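Local coordinates for protein MccF (Escherichia coli, PDB 4IIY) that probably works as a hydrolase of the serine peptidase S66 family and provides self-immunity against microcin C7, at residues Phe186-Thr191 with Gly196-Thr201; Ala149-Ile154 with Leu160-Gly165; Arg65-Leu70 with Phe75-Gly80; Ala230-Gly235 with Lys312-Glu317. The protein carries 1 engineered substitution. All blocks are in the same frame, centred on the assembly; numbering follows the deposited sequence.

Contact 1: Phe186-Thr191 with Gly196-Thr201. With EDO (1,2-ethanediol), chain Q; EDO (1,2-ethanediol), chain O.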
# COMPACT_ATOMS: atom_id res chain seq x y z
N PHE B 186 6.29 1.69 -28.80
CA PHE B 186 6.52 3.08 -28.43
C PHE B 186 6.42 3.99 -29.66
O PHE B 186 5.65 4.95 -29.69
CB PHE B 186 7.90 3.18 -27.77
CG PHE B 186 8.38 4.58 -27.48
CD1 PHE B 186 8.00 5.25 -26.33
CD2 PHE B 186 9.29 5.20 -28.34
CE1 PHE B 186 8.48 6.52 -26.06
CE2 PHE B 186 9.77 6.47 -28.07
CZ PHE B 186 9.37 7.13 -26.92
N ILE B 187 7.20 3.68 -30.69
CA ILE B 187 7.25 4.54 -31.86
C ILE B 187 5.94 4.48 -32.66
O ILE B 187 5.48 5.50 -33.17
CB ILE B 187 8.50 4.26 -32.74
CG1 ILE B 187 8.83 5.47 -33.62
CG2 ILE B 187 8.34 2.98 -33.55
CD1 ILE B 187 9.35 6.67 -32.83
N LYS B 188 5.32 3.31 -32.75
CA LYS B 188 4.04 3.21 -33.46
C LYS B 188 2.94 4.03 -32.80
O LYS B 188 2.25 4.83 -33.46
CB LYS B 188 3.60 1.74 -33.54
CG LYS B 188 2.26 1.52 -34.23
CD LYS B 188 2.35 1.83 -35.72
CE LYS B 188 1.09 1.43 -36.46
NZ LYS B 188 1.23 1.67 -37.92
N ILE B 189 2.76 3.84 -31.50
CA ILE B 189 1.68 4.49 -30.77
C ILE B 189 1.83 6.01 -30.81
O ILE B 189 0.86 6.74 -31.00
CB ILE B 189 1.63 4.02 -29.30
CG1 ILE B 189 1.22 2.55 -29.21
CG2 ILE B 189 0.66 4.86 -28.49
CD1 ILE B 189 -0.17 2.26 -29.73
N LEU B 190 3.06 6.49 -30.64
CA LEU B 190 3.28 7.91 -30.47
C LEU B 190 3.46 8.68 -31.79
O LEU B 190 3.29 9.90 -31.81
CB LEU B 190 4.47 8.16 -29.53
CG LEU B 190 4.31 7.62 -28.10
CD1 LEU B 190 5.57 7.86 -27.30
CD2 LEU B 190 3.10 8.22 -27.39
N THR B 191 3.79 7.99 -32.88
CA THR B 191 3.98 8.68 -34.16
C THR B 191 2.89 8.45 -35.20
O THR B 191 2.80 9.20 -36.17
CB THR B 191 5.33 8.36 -34.84
OG1 THR B 191 5.32 7.01 -35.33
CG2 THR B 191 6.49 8.57 -33.88
N GLY B 196 -8.84 6.32 -37.51
CA GLY B 196 -9.29 4.95 -37.34
C GLY B 196 -8.75 4.37 -36.05
O GLY B 196 -7.85 4.96 -35.42
N ILE B 197 -9.28 3.23 -35.65
CA ILE B 197 -8.85 2.59 -34.42
C ILE B 197 -7.45 2.02 -34.58
O ILE B 197 -6.99 1.77 -35.70
CB ILE B 197 -9.84 1.49 -33.95
CG1 ILE B 197 -9.69 0.20 -34.77
CG2 ILE B 197 -11.28 2.01 -33.98
CD1 ILE B 197 -10.57 -0.93 -34.27
N TYR B 198 -6.77 1.83 -33.46
CA TYR B 198 -5.49 1.15 -33.46
C TYR B 198 -5.61 -0.16 -32.69
O TYR B 198 -5.95 -0.15 -31.51
CB TYR B 198 -4.39 2.01 -32.81
CG TYR B 198 -3.16 1.17 -32.65
CD1 TYR B 198 -2.33 0.92 -33.74
CD2 TYR B 198 -2.88 0.53 -31.45
CE1 TYR B 198 -1.22 0.09 -33.62
CE2 TYR B 198 -1.78 -0.30 -31.33
CZ TYR B 198 -0.95 -0.51 -32.41
OH TYR B 198 0.14 -1.34 -32.28
N THR B 199 -5.32 -1.28 -33.35
CA THR B 199 -5.40 -2.59 -32.71
C THR B 199 -4.00 -3.08 -32.34
O THR B 199 -3.11 -3.17 -33.20
CB THR B 199 -6.11 -3.61 -33.62
OG1 THR B 199 -7.42 -3.10 -33.95
CG2 THR B 199 -6.25 -4.96 -32.92
N TYR B 200 -3.80 -3.40 -31.07
CA TYR B 200 -2.48 -3.82 -30.59
C TYR B 200 -2.01 -5.13 -31.21
O TYR B 200 -2.79 -6.06 -31.40
CB TYR B 200 -2.49 -3.95 -29.06
CG TYR B 200 -2.35 -2.63 -28.35
CD1 TYR B 200 -1.09 -2.07 -28.13
CD2 TYR B 200 -3.47 -1.95 -27.90
CE1 TYR B 200 -0.95 -0.86 -27.49
CE2 TYR B 200 -3.34 -0.73 -27.25
CZ TYR B 200 -2.08 -0.20 -27.06
OH TYR B 200 -1.96 1.02 -26.42
N THR B 201 -0.71 -5.18 -31.50
CA THR B 201 -0.04 -6.43 -31.79
C THR B 201 0.16 -7.20 -30.49
O THR B 201 0.13 -6.62 -29.40
CB THR B 201 1.34 -6.16 -32.42
OG1 THR B 201 2.09 -5.30 -31.55
CG2 THR B 201 1.18 -5.48 -33.76
C1 EDO Q . -7.54 5.85 -32.18
O1 EDO Q . -6.49 5.06 -32.74
C2 EDO Q . -7.16 7.31 -32.33
O2 EDO Q . -5.87 7.43 -32.93
C1 EDO O . -4.21 1.97 -37.04
O1 EDO O . -5.02 3.02 -37.60
C2 EDO O . -2.84 1.94 -37.71
O2 EDO O . -2.01 3.02 -37.27
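Tyr-198 meets Lys-188 and Ile-189 where the C-terminal end of helix 178-191 packs beside strand 198-199, an outermost strand of the mixed sheet that includes strand 359-362. With CG anti to the backbone N (chi1 171°), the Tyr-198 side chain points at the helix and can be followed outward. Its CB passes 3.7 Å from O1 of a 1,2-ethanediol, probably from the crystallisation liquor. At CD1 a second ethanediol lies at the ring edge, its C1 3.9 Å away. The two sides of the ring then part company. Tyr-198 CE1 lies 3.8 Å from Lys-188 CG. On the other side, Tyr-198 CE2 comes within 3.4 Å of the methyl Ile-189 CD1. The Ile-189 and Tyr-198 side chains cross at about a right angle. At the tip, Tyr-198 OH is 4.1 Å from Lys-188 CG. Cutting the ring back to an alanine here would probably open a gap beside Ile-189 CD1 and leave the aliphatic part of Lys-188 without its packing partner. Tyr-200, whose OH is hydrogen-bonded to Thr-344 O, supports the same methyl from another direction. Its CE1 stands 3.9 Å from Ile-189 CD1, while Tyr-198 CE2 sits 3.7 Å above the plane of the Tyr-200 ring, near the rim.

Contact 2: Ala149-Ile154 with Leu160-Gly165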
# COMPACT_ATOMS: atom_id res chain seq x y z
N ALA B 149 1.81 7.45 -10.02
CA ALA B 149 1.29 8.54 -9.20
C ALA B 149 1.26 9.86 -9.98
O ALA B 149 0.30 10.63 -9.87
CB ALA B 149 2.11 8.70 -7.92
N LEU B 150 2.29 10.11 -10.78
CA LEU B 150 2.35 11.30 -11.63
C LEU B 150 1.43 11.21 -12.83
O LEU B 150 0.75 12.18 -13.17
CB LEU B 150 3.77 11.56 -12.12
CG LEU B 150 4.85 11.66 -11.05
CD1 LEU B 150 6.14 12.13 -11.70
CD2 LEU B 150 4.44 12.61 -9.92
N LEU B 151 1.39 10.06 -13.50
CA LEU B 151 0.54 9.91 -14.68
C LEU B 151 -0.92 10.12 -14.31
O LEU B 151 -1.65 10.86 -14.99
CB LEU B 151 0.72 8.52 -15.29
CG LEU B 151 2.13 8.15 -15.75
CD1 LEU B 151 2.19 6.69 -16.16
CD2 LEU B 151 2.61 9.04 -16.90
N ALA B 152 -1.35 9.46 -13.24
CA ALA B 152 -2.73 9.57 -12.79
C ALA B 152 -3.01 10.95 -12.19
O ALA B 152 -4.07 11.54 -12.44
CB ALA B 152 -3.04 8.47 -11.79
N GLY B 153 -2.09 11.46 -11.38
CA GLY B 153 -2.29 12.75 -10.75
C GLY B 153 -2.37 13.90 -11.75
O GLY B 153 -3.19 14.81 -11.61
N ILE B 154 -1.52 13.86 -12.77
CA ILE B 154 -1.55 14.88 -13.82
C ILE B 154 -2.86 14.80 -14.59
O ILE B 154 -3.49 15.83 -14.88
CB ILE B 154 -0.32 14.76 -14.74
CG1 ILE B 154 0.93 15.22 -13.99
CG2 ILE B 154 -0.52 15.57 -16.01
CD1 ILE B 154 2.24 14.92 -14.70
N LEU B 160 -4.99 15.95 -19.12
CA LEU B 160 -4.00 15.54 -20.12
C LEU B 160 -3.93 14.02 -20.25
O LEU B 160 -3.85 13.30 -19.25
CB LEU B 160 -2.62 16.07 -19.74
CG LEU B 160 -1.45 15.70 -20.65
CD1 LEU B 160 -1.64 16.24 -22.07
CD2 LEU B 160 -0.15 16.22 -20.05
N ILE B 161 -3.96 13.53 -21.48
CA ILE B 161 -3.77 12.11 -21.74
C ILE B 161 -2.28 11.80 -21.66
O ILE B 161 -1.48 12.26 -22.49
CB ILE B 161 -4.35 11.71 -23.10
CG1 ILE B 161 -5.85 12.04 -23.15
CG2 ILE B 161 -4.07 10.24 -23.38
CD1 ILE B 161 -6.66 11.46 -22.00
N THR B 162 -1.92 11.07 -20.60
CA THR B 162 -0.56 10.60 -20.35
C THR B 162 -0.46 9.11 -20.70
O THR B 162 -1.46 8.47 -21.04
CB THR B 162 -0.15 10.82 -18.88
OG1 THR B 162 -0.94 9.99 -18.02
CG2 THR B 162 -0.30 12.28 -18.50
N PHE B 163 0.76 8.55 -20.64
CA PHE B 163 1.03 7.23 -21.20
C PHE B 163 1.68 6.27 -20.23
O PHE B 163 2.70 6.59 -19.61
CB PHE B 163 1.91 7.38 -22.45
CG PHE B 163 1.24 8.13 -23.56
CD1 PHE B 163 0.59 7.46 -24.58
CD2 PHE B 163 1.19 9.51 -23.54
CE1 PHE B 163 -0.07 8.17 -25.58
CE2 PHE B 163 0.53 10.22 -24.53
CZ PHE B 163 -0.10 9.55 -25.55
N TYR B 164 1.08 5.08 -20.10
CA TYR B 164 1.69 3.98 -19.38
C TYR B 164 2.61 3.29 -20.38
O TYR B 164 2.14 2.70 -21.35
CB TYR B 164 0.64 2.99 -18.86
CG TYR B 164 1.11 2.31 -17.59
CD1 TYR B 164 1.14 3.02 -16.40
CD2 TYR B 164 1.57 0.99 -17.59
CE1 TYR B 164 1.58 2.45 -15.24
CE2 TYR B 164 2.02 0.39 -16.41
CZ TYR B 164 2.02 1.14 -15.24
OH TYR B 164 2.49 0.63 -14.04
N GLY B 165 3.92 3.38 -20.17
CA GLY B 165 4.84 2.88 -21.16
C GLY B 165 6.27 3.00 -20.69
O GLY B 165 6.53 3.22 -19.51
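Leu-151 sets its CG anti to the carbonyl carbon (chi1 -60°), which sends both methyls at the strand, while Thr-162 places OG1 between its own backbone N and carbonyl carbon (chi1 66°), facing the helix. The hydroxyl thereby donates to Leu-151 O over an OG1 to O distance of 3.2 Å. The C=O...OG1 angle of 103° shows a side-on approach from above the carbonyl plane, off the lone pairs. The same OG1 is 3.5 Å from Leu-151 CB, so the polar atom lies against the base of the leucine. Further out, both methyls of Leu-151 approach Phe-163 O, CD1 at 3.5 Å and CD2 at 3.7 Å; CD1 also meets Tyr-164 CD1, and CD2 also meets Thr-162 CB. These contacts lie within a beta-alpha-beta unit, between its helix and its second strand: helix 148-158 joins the neighbouring parallel strands 140-143 and 162-164, and helix and second strand run roughly antiparallel, their axes 8.4 Å apart. Nearer the turn, Ile-154 CG2 lies 4.1 Å from Leu-160 CD2 and the same 4.1 Å from Thr-162 CG2. Ile-154 and Leu-160 run alongside each other in the same direction. At the other end, the Tyr-164 hydroxyl is hydrogen-bonded to Glu-270 OE2, of the predicted charge relay, and to the backbone N of Ala-145, an engineered residue at the predicted nucleophile position.

Contact 3: Arg65-Leu70 with Phe75-Gly80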
# COMPACT_ATOMS: atom_id res chain seq x y z
N ARG B 65 23.25 2.38 -21.67
CA ARG B 65 22.76 1.58 -22.79
C ARG B 65 21.42 2.13 -23.33
O ARG B 65 21.21 2.19 -24.53
CB ARG B 65 22.64 0.10 -22.41
CG ARG B 65 22.16 -0.80 -23.54
CD ARG B 65 22.33 -2.29 -23.22
NE ARG B 65 21.74 -2.64 -21.93
CZ ARG B 65 22.43 -2.98 -20.85
NH1 ARG B 65 23.77 -3.01 -20.86
NH2 ARG B 65 21.78 -3.27 -19.73
N GLY B 66 20.52 2.53 -22.43
CA GLY B 66 19.24 3.09 -22.85
C GLY B 66 19.39 4.43 -23.56
O GLY B 66 18.71 4.70 -24.56
N VAL B 67 20.27 5.29 -23.04
CA VAL B 67 20.58 6.56 -23.69
C VAL B 67 21.08 6.32 -25.12
O VAL B 67 20.59 6.93 -26.08
CB VAL B 67 21.61 7.35 -22.87
CG1 VAL B 67 22.22 8.48 -23.71
CG2 VAL B 67 20.98 7.88 -21.58
N GLU B 68 22.05 5.43 -25.26
CA GLU B 68 22.62 5.13 -26.56
C GLU B 68 21.56 4.57 -27.50
O GLU B 68 21.53 4.89 -28.69
CB GLU B 68 23.79 4.16 -26.43
CG GLU B 68 24.45 3.83 -27.76
CD GLU B 68 25.73 3.03 -27.60
OE1 GLU B 68 26.16 2.40 -28.59
OE2 GLU B 68 26.30 3.03 -26.49
N PHE B 69 20.68 3.72 -26.97
CA PHE B 69 19.63 3.12 -27.78
C PHE B 69 18.74 4.20 -28.42
O PHE B 69 18.49 4.18 -29.63
CB PHE B 69 18.79 2.14 -26.95
CG PHE B 69 17.70 1.46 -27.73
CD1 PHE B 69 17.94 0.27 -28.40
CD2 PHE B 69 16.44 2.01 -27.81
CE1 PHE B 69 16.94 -0.35 -29.14
CE2 PHE B 69 15.43 1.40 -28.54
CZ PHE B 69 15.69 0.22 -29.20
N LEU B 70 18.27 5.14 -27.62
CA LEU B 70 17.40 6.18 -28.16
C LEU B 70 18.15 7.17 -29.05
O LEU B 70 17.60 7.65 -30.04
CB LEU B 70 16.64 6.91 -27.05
CG LEU B 70 15.57 6.10 -26.30
CD1 LEU B 70 14.95 6.94 -25.19
CD2 LEU B 70 14.51 5.57 -27.25
N PHE B 75 16.87 10.36 -31.60
CA PHE B 75 16.34 11.29 -30.62
C PHE B 75 17.44 12.11 -29.98
O PHE B 75 18.55 11.62 -29.77
CB PHE B 75 15.51 10.57 -29.55
CG PHE B 75 14.24 9.98 -30.08
CD1 PHE B 75 13.19 10.81 -30.42
CD2 PHE B 75 14.11 8.61 -30.27
CE1 PHE B 75 12.02 10.28 -30.94
CE2 PHE B 75 12.94 8.08 -30.77
CZ PHE B 75 11.89 8.91 -31.11
N LYS B 76 17.12 13.36 -29.67
CA LYS B 76 17.98 14.19 -28.85
C LYS B 76 17.49 14.07 -27.42
O LYS B 76 16.28 14.05 -27.18
CB LYS B 76 17.92 15.64 -29.33
CG LYS B 76 18.33 15.79 -30.79
CD LYS B 76 17.93 17.14 -31.38
CE LYS B 76 18.19 17.17 -32.88
NZ LYS B 76 17.50 16.06 -33.60
N LEU B 77 18.41 13.97 -26.47
CA LEU B 77 18.03 13.80 -25.07
C LEU B 77 18.44 14.98 -24.21
O LEU B 77 19.54 15.52 -24.34
CB LEU B 77 18.66 12.52 -24.51
CG LEU B 77 18.38 11.23 -25.27
CD1 LEU B 77 19.01 10.05 -24.56
CD2 LEU B 77 16.89 11.01 -25.44
N VAL B 78 17.53 15.39 -23.33
CA VAL B 78 17.81 16.38 -22.30
C VAL B 78 17.78 15.69 -20.94
O VAL B 78 16.77 15.08 -20.55
CB VAL B 78 16.80 17.54 -22.32
CG1 VAL B 78 16.98 18.46 -21.12
CG2 VAL B 78 16.91 18.33 -23.62
N SER B 79 18.89 15.77 -20.22
CA SER B 79 19.00 15.14 -18.92
C SER B 79 18.42 16.03 -17.82
O SER B 79 18.80 17.19 -17.68
CB SER B 79 20.48 14.88 -18.63
OG SER B 79 20.66 14.24 -17.38
N GLY B 80 17.49 15.48 -17.04
CA GLY B 80 16.95 16.22 -15.91
C GLY B 80 18.03 16.59 -14.92
O GLY B 80 19.07 15.93 -14.84
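Leu-70 and Val-67 face Phe-75 and Leu-77 where helix 60-72 turns back into strand 76-79, the outermost strand of the parallel part of the N-terminal sheet. With strand 45-49, which lies parallel and adjacent to 76-79, this makes a beta-alpha-beta crossover. The polar link is a backbone bond: Phe-75 N donates to Leu-70 O at 3.2 Å, with an N-H...O angle of 156°. It ties the last turn of the helix to the residue just before the strand. The side chains meet by apolar packing. Leu-77, its CG anti to the carbonyl carbon (chi1 -54°), extends toward the helix and puts CD1 3.7 Å from Val-67 CG1, the two side chains crossing at a slant. The other methyl, Leu-77 CD2, is a looser 4.4 Å from Leu-70 CB. Leu-70 CD2 and Phe-75 CD2 are 4.3 Å apart. Neighbouring helices cover part of the group: Leu-70 also touches Leu-168 and Phe-172, and Phe-75 touches Tyr-183 of helix 178-191. Two backbone carbonyls also come close to side chains. Leu-77 CD1 lies 3.8 Å from Val-67 O. Leu-70 O serves twice, for besides accepting the backbone bond it lies at the edge of the Phe-75 ring, near the ring plane, 3.6 Å from Phe-75 CD2.

Contact 4: Ala230-Gly235 with Lys312-Glu317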
# COMPACT_ATOMS: atom_id res chain seq x y z
N ALA B 230 -4.98 -14.33 -21.77
CA ALA B 230 -6.28 -14.99 -21.88
C ALA B 230 -7.39 -13.96 -21.83
O ALA B 230 -7.30 -12.97 -21.08
CB ALA B 230 -6.46 -16.01 -20.76
N PHE B 231 -8.43 -14.18 -22.63
CA PHE B 231 -9.59 -13.30 -22.67
C PHE B 231 -10.77 -14.02 -22.03
O PHE B 231 -11.33 -14.96 -22.63
CB PHE B 231 -9.93 -12.91 -24.11
CG PHE B 231 -8.95 -11.95 -24.76
CD1 PHE B 231 -9.30 -10.64 -24.98
CD2 PHE B 231 -7.69 -12.38 -25.16
CE1 PHE B 231 -8.43 -9.75 -25.58
CE2 PHE B 231 -6.81 -11.49 -25.76
CZ PHE B 231 -7.18 -10.17 -25.97
N TYR B 232 -11.15 -13.60 -20.84
CA TYR B 232 -12.27 -14.21 -20.12
C TYR B 232 -13.53 -13.39 -20.31
O TYR B 232 -13.71 -12.35 -19.69
CB TYR B 232 -11.94 -14.35 -18.63
CG TYR B 232 -10.79 -15.26 -18.34
CD1 TYR B 232 -10.95 -16.64 -18.39
CD2 TYR B 232 -9.54 -14.76 -17.99
CE1 TYR B 232 -9.90 -17.49 -18.12
CE2 TYR B 232 -8.48 -15.60 -17.70
CZ TYR B 232 -8.67 -16.97 -17.77
OH TYR B 232 -7.63 -17.83 -17.49
N GLY B 233 -14.42 -13.87 -21.18
CA GLY B 233 -15.65 -13.15 -21.45
C GLY B 233 -16.02 -13.33 -22.90
O GLY B 233 -15.37 -14.08 -23.64
N SER B 234 -17.08 -12.64 -23.32
CA SER B 234 -17.51 -12.69 -24.71
C SER B 234 -17.97 -11.30 -25.13
O SER B 234 -18.16 -10.41 -24.29
CB SER B 234 -18.64 -13.70 -24.90
OG SER B 234 -19.81 -13.30 -24.20
N GLY B 235 -18.16 -11.12 -26.43
CA GLY B 235 -18.59 -9.85 -26.95
C GLY B 235 -17.49 -8.80 -26.90
O GLY B 235 -16.31 -9.13 -26.74
N LYS B 312 0.18 -22.35 -6.25
CA LYS B 312 0.02 -22.51 -7.70
C LYS B 312 -1.12 -21.67 -8.28
O LYS B 312 -1.46 -21.83 -9.45
CB LYS B 312 -0.11 -23.98 -8.09
CG LYS B 312 1.15 -24.78 -7.78
CD LYS B 312 1.06 -26.21 -8.29
CE LYS B 312 2.33 -26.98 -7.96
NZ LYS B 312 2.17 -28.45 -8.17
N ARG B 313 -1.67 -20.77 -7.49
CA ARG B 313 -2.74 -19.90 -7.97
C ARG B 313 -2.19 -18.70 -8.71
O ARG B 313 -1.12 -18.19 -8.36
CB ARG B 313 -3.59 -19.42 -6.79
CG ARG B 313 -4.31 -20.54 -6.09
CD ARG B 313 -4.96 -20.10 -4.79
NE ARG B 313 -5.35 -21.29 -4.03
CZ ARG B 313 -5.58 -21.32 -2.73
NH1 ARG B 313 -5.49 -20.21 -2.00
NH2 ARG B 313 -5.90 -22.47 -2.15
N ARG B 314 -2.90 -18.25 -9.73
CA ARG B 314 -2.52 -17.03 -10.43
C ARG B 314 -3.42 -15.88 -10.00
O ARG B 314 -4.48 -16.09 -9.41
CB ARG B 314 -2.56 -17.21 -11.95
CG ARG B 314 -3.90 -17.60 -12.52
CD ARG B 314 -3.78 -17.90 -14.01
NE ARG B 314 -4.99 -18.41 -14.65
CZ ARG B 314 -6.16 -18.64 -14.05
NH1 ARG B 314 -6.32 -18.42 -12.76
NH2 ARG B 314 -7.18 -19.11 -14.76
N PRO B 315 -3.01 -14.65 -10.31
CA PRO B 315 -3.80 -13.50 -9.86
C PRO B 315 -5.28 -13.54 -10.29
O PRO B 315 -6.14 -13.12 -9.52
CB PRO B 315 -3.06 -12.31 -10.47
CG PRO B 315 -1.63 -12.78 -10.49
CD PRO B 315 -1.72 -14.23 -10.89
N TYR B 316 -5.58 -14.05 -11.48
CA TYR B 316 -6.97 -14.08 -11.92
C TYR B 316 -7.84 -14.93 -11.00
O TYR B 316 -9.00 -14.61 -10.76
CB TYR B 316 -7.06 -14.58 -13.36
CG TYR B 316 -8.48 -14.71 -13.86
CD1 TYR B 316 -9.26 -13.59 -14.10
CD2 TYR B 316 -9.04 -15.96 -14.09
CE1 TYR B 316 -10.57 -13.70 -14.56
CE2 TYR B 316 -10.35 -16.08 -14.56
CZ TYR B 316 -11.10 -14.95 -14.78
OH TYR B 316 -12.39 -15.08 -15.25
N GLU B 317 -7.28 -16.01 -10.48
CA GLU B 317 -8.03 -16.85 -9.55
C GLU B 317 -8.36 -16.11 -8.25
O GLU B 317 -9.45 -16.25 -7.70
CB GLU B 317 -7.29 -18.16 -9.27
CG GLU B 317 -8.04 -19.10 -8.34
CD GLU B 317 -7.35 -20.45 -8.18
OE1 GLU B 317 -6.42 -20.75 -8.96
OE2 GLU B 317 -7.74 -21.20 -7.25
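Tyr-232 and Tyr-316 bridge backbones that stay well apart, their CA atoms, the closest such pair, being 9.8 Å from each other, so side chains alone span the gap between strand 230-232 and the start of helix 315-323. Strand 230-232 is an outermost strand of the large mixed sheet, paired with 330-334, and the first turn of the helix packs beside this strand. The two phenol rings form an offset stack: centroids 3.9 Å apart, planes only 4° from parallel. The side chains cross at a slant, coming from roughly opposing directions, with Tyr-316 CE2 lying over the centre of the Tyr-232 ring while Tyr-316 OH reaches back to 3.5 Å from Tyr-232 CG. Tyr-316 also rests on Val-330 and Asp-332 of the adjacent strand. Arg-314, the N-cap residue of the helix, starts with CG between its backbone N and carbonyl carbon (chi1 60°) and then runs extended, which carries the guanidinium beside the stack. Its NH2 gives Tyr-232 OH a weak hydrogen bond, 3.0 Å long but bent to 127° at the hydrogen. The Tyr-232 ring and the guanidinium plane stand nearly perpendicular, and Tyr-316 CB lies 3.9 Å above the guanidinium plane. A leucine in place of Tyr-232 would probably deprive Tyr-316 of the flat partner on that face and leave Arg-314 NH2 without this hydroxyl. The neighbouring Arg-313 turns instead to the other subunit, forming a salt bridge with Asp-87 of that chain. Since the polar bond is weak and bent, cohesion here probably comes mainly from the ring faces, with the nearby positive charge perhaps polarising the Tyr-232 hydroxyl.

From the N terminus, contact 3 comes first, closing the short loop between helix 60-72 and strand 76-79 at the outer end of the six-stranded sheet. Contact 2 closes a comparable turn further into that sheet. Contact 1 follows, linking helix 178-191 to the edge of the eight-stranded sheet, and contact 4 spans 76 residues to pin a helix at that sheet's other edge. All four lie in series: none nests in or crosses another. Helix 178-191 of contact 1 touches both contact 2 and contact 3: Leu-190 CD2 packs 3.6 Å from Phe-163 CE1, and Ile-187 CD1 3.8 Å from Phe-75 CZ. Contacts 3 and 4 lie farthest apart, centres about 38 Å.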